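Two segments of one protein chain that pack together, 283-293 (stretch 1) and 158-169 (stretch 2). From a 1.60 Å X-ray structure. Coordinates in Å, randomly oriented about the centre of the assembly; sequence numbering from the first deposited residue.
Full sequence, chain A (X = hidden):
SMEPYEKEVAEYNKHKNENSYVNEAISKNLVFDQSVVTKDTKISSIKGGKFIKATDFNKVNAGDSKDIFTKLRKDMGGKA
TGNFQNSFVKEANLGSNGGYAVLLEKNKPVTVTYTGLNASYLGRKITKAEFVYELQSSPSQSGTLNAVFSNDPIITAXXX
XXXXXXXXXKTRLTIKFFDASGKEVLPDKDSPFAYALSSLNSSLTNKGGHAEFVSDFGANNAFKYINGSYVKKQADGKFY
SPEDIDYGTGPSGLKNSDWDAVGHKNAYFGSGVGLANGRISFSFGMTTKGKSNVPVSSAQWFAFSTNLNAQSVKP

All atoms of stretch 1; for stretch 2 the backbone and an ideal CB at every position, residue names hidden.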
# COMPACT_ATOMS: atom_id res chain seq x y z
N SER A 283 4.41 7.06 -0.31
CA SER A 283 3.15 6.94 -1.06
C SER A 283 3.02 5.60 -1.78
O SER A 283 4.01 4.95 -2.14
CB SER A 283 3.01 8.09 -2.08
OG SER A 283 2.95 9.29 -1.36
N PHE A 284 1.77 5.18 -2.01
CA PHE A 284 1.55 3.96 -2.78
C PHE A 284 0.46 4.22 -3.81
O PHE A 284 -0.38 5.10 -3.62
CB PHE A 284 1.21 2.73 -1.87
CG PHE A 284 -0.05 2.93 -1.02
CD1 PHE A 284 -1.28 2.55 -1.51
CD2 PHE A 284 0.05 3.49 0.24
CE1 PHE A 284 -2.44 2.72 -0.73
CE2 PHE A 284 -1.13 3.66 1.05
CZ PHE A 284 -2.36 3.28 0.52
N GLY A 285 0.39 3.42 -4.86
CA GLY A 285 -0.62 3.71 -5.85
C GLY A 285 -0.63 2.75 -7.00
O GLY A 285 -0.16 1.60 -6.90
N MET A 286 -1.32 3.18 -8.05
CA MET A 286 -1.44 2.41 -9.27
C MET A 286 -1.21 3.33 -10.45
O MET A 286 -1.77 4.43 -10.50
CB MET A 286 -2.83 1.75 -9.38
CG MET A 286 -3.29 1.12 -8.07
SD MET A 286 -5.03 0.53 -8.23
CE MET A 286 -4.79 -0.94 -9.28
N THR A 287 -0.42 2.87 -11.44
CA THR A 287 -0.13 3.66 -12.63
C THR A 287 -0.41 2.87 -13.91
O THR A 287 -0.07 1.69 -14.02
CB THR A 287 1.31 4.17 -12.63
OG1 THR A 287 1.43 5.09 -13.71
CG2 THR A 287 2.33 3.01 -12.79
N THR A 288 -1.11 3.49 -14.84
CA THR A 288 -1.27 2.91 -16.17
C THR A 288 -0.27 3.51 -17.10
O THR A 288 -0.47 3.48 -18.33
CB THR A 288 -2.67 3.15 -16.72
OG1 THR A 288 -2.91 4.55 -16.73
CG2 THR A 288 -3.76 2.43 -15.87
N LYS A 289 0.73 4.17 -16.54
CA LYS A 289 1.65 5.04 -17.28
C LYS A 289 0.90 6.00 -18.19
O LYS A 289 1.44 6.45 -19.20
CB LYS A 289 2.67 4.21 -18.07
CG LYS A 289 3.73 3.56 -17.20
CD LYS A 289 4.60 2.60 -18.01
CE LYS A 289 6.05 3.05 -18.00
NZ LYS A 289 6.13 4.46 -18.47
N GLY A 290 -0.37 6.28 -17.90
CA GLY A 290 -1.12 7.31 -18.60
C GLY A 290 -2.28 6.84 -19.49
O GLY A 290 -3.01 7.70 -19.98
N LYS A 291 -2.45 5.54 -19.75
CA LYS A 291 -3.58 5.05 -20.54
C LYS A 291 -4.86 5.09 -19.71
O LYS A 291 -4.84 4.80 -18.51
CB LYS A 291 -3.30 3.63 -21.03
CG LYS A 291 -2.32 3.54 -22.25
CD LYS A 291 -1.03 2.70 -22.00
CE LYS A 291 0.11 3.08 -22.98
NZ LYS A 291 1.46 2.52 -22.61
N SER A 292 -5.98 5.48 -20.35
CA SER A 292 -7.26 5.62 -19.65
C SER A 292 -8.19 4.42 -19.79
O SER A 292 -9.07 4.23 -18.94
CB SER A 292 -7.99 6.90 -20.11
OG SER A 292 -8.57 6.79 -21.40
N ASN A 293 -8.03 3.60 -20.82
CA ASN A 293 -8.93 2.46 -20.94
C ASN A 293 -8.18 1.18 -20.60
O ASN A 293 -7.98 0.35 -21.49
CB ASN A 293 -9.49 2.36 -22.36
CG ASN A 293 -10.53 3.42 -22.66
OD1 ASN A 293 -11.39 3.71 -21.82
ND2 ASN A 293 -10.45 4.02 -23.85
N UNK A 158 -7.98 -0.78 1.74
CA UNK A 158 -8.29 -1.01 0.33
C UNK A 158 -8.70 0.32 -0.25
O UNK A 158 -9.53 1.01 0.36
CB UNK A 158 -9.38 -2.06 0.14
N UNK A 159 -8.10 0.73 -1.37
CA UNK A 159 -8.33 2.08 -1.88
C UNK A 159 -8.62 2.01 -3.37
O UNK A 159 -7.93 1.31 -4.12
CB UNK A 159 -7.13 2.99 -1.61
N UNK A 160 -9.59 2.81 -3.83
CA UNK A 160 -9.83 2.78 -5.27
C UNK A 160 -10.93 3.76 -5.66
O UNK A 160 -11.60 4.34 -4.80
CB UNK A 160 -10.20 1.37 -5.72
N UNK A 161 -11.11 3.90 -6.97
CA UNK A 161 -12.18 4.74 -7.53
C UNK A 161 -12.39 4.33 -8.99
O UNK A 161 -11.74 3.44 -9.50
CB UNK A 161 -11.84 6.23 -7.42
N UNK A 162 -13.33 4.99 -9.63
CA UNK A 162 -13.60 4.82 -11.05
C UNK A 162 -12.48 5.42 -11.88
O UNK A 162 -12.02 6.53 -11.60
CB UNK A 162 -14.94 5.46 -11.42
N UNK A 163 -12.14 4.79 -13.01
CA UNK A 163 -11.12 5.40 -13.87
C UNK A 163 -11.78 6.06 -15.08
O UNK A 163 -12.34 5.37 -15.93
CB UNK A 163 -10.10 4.35 -14.32
N UNK A 164 -11.69 7.39 -15.18
CA UNK A 164 -12.15 8.09 -16.38
C UNK A 164 -10.99 8.66 -17.21
O UNK A 164 -11.23 9.10 -18.34
CB UNK A 164 -13.10 9.22 -15.98
N UNK A 165 -9.78 8.74 -16.66
CA UNK A 165 -8.66 9.29 -17.42
C UNK A 165 -7.43 8.47 -17.09
O UNK A 165 -7.53 7.42 -16.46
CB UNK A 165 -8.44 10.77 -17.11
N UNK A 166 -6.26 8.96 -17.51
CA UNK A 166 -5.04 8.21 -17.33
C UNK A 166 -4.24 8.51 -16.08
O UNK A 166 -3.11 8.03 -15.97
CB UNK A 166 -4.14 8.44 -18.55
N UNK A 167 -4.78 9.29 -15.14
CA UNK A 167 -4.00 9.65 -13.96
C UNK A 167 -3.77 8.46 -13.04
O UNK A 167 -4.56 7.50 -13.00
CB UNK A 167 -4.70 10.77 -13.19
N UNK A 168 -2.69 8.53 -12.27
CA UNK A 168 -2.44 7.54 -11.22
C UNK A 168 -3.51 7.57 -10.13
O UNK A 168 -4.13 8.60 -9.86
CB UNK A 168 -1.06 7.78 -10.60
N UNK A 169 -3.73 6.42 -9.52
CA UNK A 169 -4.19 6.37 -8.14
C UNK A 169 -2.96 6.58 -7.28
O UNK A 169 -1.96 5.89 -7.47
CB UNK A 169 -4.90 5.05 -7.81

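At position 158 CA-to-CB points away from stretch 1, with nothing of that stretch within 5.5 Å of the ideal CB, so almost any side chain would be compatible; it is Phe158. Position 159 is different: its CB points toward stretch 1 and lies 4.8 Å from Phe284 CE1. An apolar side chain of moderate size, such as valine, leucine, isoleucine or methionine, would suit a neighbour of that ring. The residue is Ile159, whose CD1 meets Phe284 CZ at 3.6 Å, at the ring edge.

Positions 160, 161 and 162 have nothing of stretch 1 near their ideal CB atoms, and stretch 1 does not choose among residues there. They are Gly160, Thr161 and Asn162.

Position 163 points toward stretch 1, its CB 4.7 Å from Ser292 O. Ahead lie carbonyl oxygens and the methyl of Thr288, which favour a long donor such as arginine or lysine, though glutamine is conceivable. Arg163 reaches in, Thr288 CG2 lying over one guanidinium face, 3.7 Å from CZ. Its NH1 donates to the carbonyl O of residue 165 (2.9 Å) and to the carbonyl O of residue 167 (2.8 Å), so the side chain also braces its own loop.

Position 164 points away and is permissive; it is Val164. Position 165 also points away, its CB 4.9 Å from Ser292 CB, and a small polar residue that could steady the loop would fit. Asn165 does this: its OD1 accepts from the backbone N of residue 167 at 2.9 Å.

At position 166 the ideal CB would fall 2.0 Å from Gly290 O, a clash, so glycine is required by the packing. Gly166 lets the backbones close up in a reciprocal pair of CA-H...O contacts, Gly166 CA to Gly290 O and Gly290 CA to Gly166 O, both 3.4 Å.

Position 167 points away, leaving room for a long side chain; it is Lys167. Position 168 points sideways, but the hydroxyl of Thr287 and the backbone N of Thr288 are nearby donors. A short acceptor, aspartate or asparagine, would suit. Asp168 OD1 accepts from Thr287 OG1 at 2.7 Å, and a water links the same OD1 (2.6 Å) to Thr288 N (2.8 Å).

Position 169 pairs with Met286 in an antiparallel bridge, their side chains on the same sheet face, so a beta-branched or other apolar residue is expected. In Val169, N donates to Met286 O (3.0 Å) and O accepts from Met286 N (2.8 Å), while the two CB atoms of Val169 and Met286 pack at 4.2 Å.

Stretch 2 (158-169) FIGTNRVNGKDV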
# COMPACT_ATOMS: atom_id res chain seq x y z
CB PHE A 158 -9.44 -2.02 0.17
CG PHE A 158 -9.10 -3.42 0.65
CD1 PHE A 158 -9.10 -3.69 2.01
CD2 PHE A 158 -8.82 -4.47 -0.26
CE1 PHE A 158 -8.82 -5.03 2.49
CE2 PHE A 158 -8.49 -5.78 0.22
CZ PHE A 158 -8.50 -6.03 1.57
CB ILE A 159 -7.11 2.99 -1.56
CG1 ILE A 159 -7.06 3.25 -0.01
CG2 ILE A 159 -7.14 4.36 -2.38
CD1 ILE A 159 -5.89 3.97 0.49
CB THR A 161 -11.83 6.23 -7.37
OG1 THR A 161 -13.02 6.99 -7.72
CG2 THR A 161 -10.72 6.63 -8.33
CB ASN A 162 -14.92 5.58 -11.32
CG ASN A 162 -15.41 5.45 -12.69
OD1 ASN A 162 -15.38 4.37 -13.29
ND2 ASN A 162 -15.94 6.53 -13.20
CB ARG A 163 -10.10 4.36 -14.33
CG ARG A 163 -9.06 4.95 -15.25
CD ARG A 163 -7.91 3.98 -15.60
NE ARG A 163 -7.03 3.70 -14.46
CZ ARG A 163 -6.13 4.57 -14.02
NH1 ARG A 163 -6.00 5.74 -14.63
NH2 ARG A 163 -5.35 4.28 -13.01
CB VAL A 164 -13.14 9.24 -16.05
CG1 VAL A 164 -14.28 8.77 -15.19
CG2 VAL A 164 -12.46 10.39 -15.40
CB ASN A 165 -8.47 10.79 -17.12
CG ASN A 165 -8.29 11.04 -15.64
OD1 ASN A 165 -7.47 10.39 -15.00
ND2 ASN A 165 -9.05 11.97 -15.09
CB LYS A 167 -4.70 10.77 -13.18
CG LYS A 167 -4.77 12.10 -13.91
CD LYS A 167 -5.72 12.95 -13.11
CE LYS A 167 -4.96 13.81 -12.11
NZ LYS A 167 -3.68 13.26 -11.51
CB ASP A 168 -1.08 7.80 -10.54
CG ASP A 168 0.12 7.49 -11.44
OD1 ASP A 168 -0.08 6.98 -12.56
OD2 ASP A 168 1.27 7.77 -10.99
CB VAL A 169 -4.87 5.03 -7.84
CG1 VAL A 169 -5.26 4.90 -6.39
CG2 VAL A 169 -6.12 4.89 -8.73
O HOH W 1 -11.76 3.23 -17.85
O HOH W 2 -1.53 6.21 -14.53
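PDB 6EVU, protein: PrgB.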